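Local coordinates for protein transcriptional regulator (Streptococcus dysgalactiae, PDB 4YV9) that probably acts as a pheromone-responsive transcription factor in quorum sensing, binding DNA and a short peptide signal, and is targeted by cyclic peptide inhibitors, at residues Lys16-Ser19 with Ile20-Ala24. Residues are numbered along the deposited sequence; the frame is centred on the assembly and turned at random.
Sequences KQVS and ISSLA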
loop_
_atom_site.group_PDB
_atom_site.type_symbol
_atom_site.label_atom_id
_atom_site.label_comp_id
_atom_site.label_asym_id
_atom_site.label_seq_id
_atom_site.Cartn_x
_atom_site.Cartn_y
_atom_site.Cartn_z
ATOM N N LYS B 16 -4.970 1.374 -24.143
ATOM C CA LYS B 16 -5.135 2.811 -23.932
ATOM C C LYS B 16 -5.393 3.567 -25.230
ATOM O O LYS B 16 -5.419 4.798 -25.241
ATOM C CB LYS B 16 -3.906 3.388 -23.234
ATOM C CG LYS B 16 -3.804 2.952 -21.782
ATOM C CD LYS B 16 -2.660 3.636 -21.071
ATOM C CE LYS B 16 -2.611 3.195 -19.636
ATOM N NZ LYS B 16 -2.395 4.286 -18.648
ATOM N N GLN B 17 -5.599 2.819 -26.312
ATOM C CA GLN B 17 -5.842 3.381 -27.643
ATOM C C GLN B 17 -4.682 4.272 -28.118
ATOM O O GLN B 17 -4.896 5.224 -28.862
ATOM C CB GLN B 17 -7.160 4.173 -27.662
ATOM C CG GLN B 17 -8.271 3.583 -26.794
ATOM C CD GLN B 17 -8.514 2.116 -27.090
ATOM O OE1 GLN B 17 -8.462 1.687 -28.244
ATOM N NE2 GLN B 17 -8.773 1.337 -26.048
ATOM N N VAL B 18 -3.458 3.945 -27.698
ATOM C CA VAL B 18 -2.259 4.734 -28.023
ATOM C C VAL B 18 -1.492 4.133 -29.220
ATOM O O VAL B 18 -1.317 2.918 -29.311
ATOM C CB VAL B 18 -1.352 4.839 -26.768
ATOM C CG1 VAL B 18 -0.001 5.468 -27.078
ATOM C CG2 VAL B 18 -2.067 5.634 -25.688
ATOM N N SER B 19 -1.067 4.973 -30.166
ATOM C CA SER B 19 -0.352 4.478 -31.349
ATOM C C SER B 19 1.116 4.207 -31.051
ATOM O O SER B 19 1.701 4.820 -30.171
ATOM C CB SER B 19 -0.440 5.486 -32.507
ATOM O OG SER B 19 0.287 6.668 -32.188
ATOM N N ILE B 20 1.717 3.295 -31.796
ATOM C CA ILE B 20 3.168 3.139 -31.732
ATOM C C ILE B 20 3.885 4.445 -32.131
ATOM O O ILE B 20 4.870 4.855 -31.509
ATOM C CB ILE B 20 3.622 1.989 -32.623
ATOM C CG1 ILE B 20 3.171 0.655 -31.999
ATOM C CG2 ILE B 20 5.137 2.033 -32.849
ATOM C CD1 ILE B 20 3.356 -0.539 -32.920
ATOM N N SER B 21 3.379 5.101 -33.165
ATOM C CA SER B 21 3.972 6.352 -33.622
ATOM C C SER B 21 4.134 7.392 -32.500
ATOM O O SER B 21 5.184 8.042 -32.378
ATOM C CB SER B 21 3.124 6.928 -34.759
ATOM O OG SER B 21 3.673 8.145 -35.215
ATOM N N SER B 22 3.114 7.518 -31.652
ATOM C CA SER B 22 3.122 8.530 -30.588
ATOM C C SER B 22 4.136 8.207 -29.495
ATOM O O SER B 22 4.547 9.085 -28.741
ATOM C CB SER B 22 1.726 8.672 -29.972
ATOM O OG SER B 22 1.413 7.557 -29.158
ATOM N N LEU B 23 4.557 6.943 -29.429
ATOM C CA LEU B 23 5.550 6.520 -28.459
ATOM C C LEU B 23 6.990 6.643 -28.947
ATOM O O LEU B 23 7.925 6.638 -28.138
ATOM C CB LEU B 23 5.300 5.065 -28.069
ATOM C CG LEU B 23 3.997 4.873 -27.298
ATOM C CD1 LEU B 23 3.848 3.407 -26.915
ATOM C CD2 LEU B 23 4.060 5.744 -26.095
ATOM N N ALA B 24 7.166 6.670 -30.267
ATOM C CA ALA B 24 8.492 6.756 -30.861
ATOM C C ALA B 24 9.150 8.102 -30.585
ATOM O O ALA B 24 8.484 9.130 -30.573
ATOM C CB ALA B 24 8.419 6.513 -32.397
HETATM O O HOH W 1 -1.990 7.705 -29.821
#
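Ser19 and Ser22 grip each other at an N-cap, where the chain enters the short helix 20-23 within the N-terminal helix-turn-helix region. A chi1 of 67° places Ser19 OG between its own backbone N and carbonyl carbon. There Ser19 OG accepts from Ser22 N at 3.0 Å, with an N-H...O angle of 149°. The hydroxyl of Ser22 answers by turning back on the cap residue: Ser22 OG donates to Ser19 O at 2.9 Å, reaching the carbonyl from a position tilted 23° from its plane. Ser22 N adds a weak bond to the same oxygen. Close beside Ser22 OG lies Val18, whose CG1, anti to the backbone N, comes within 3.3 Å of that hydroxyl. The same methyl meets Leu23 CG at 4.0 Å, the two side chains crossing at about a right angle. Leu23 also touches Arg13 of helix 6-15, and Arg13 NH1 bonds Val18 O, tying the turn to the preceding helix. That helix ends in a Schellman motif with Gln17, at positive phi, as C-prime residue. A water accepts from Ser19 N at 2.9 Å and donates weakly to Ser22 OG.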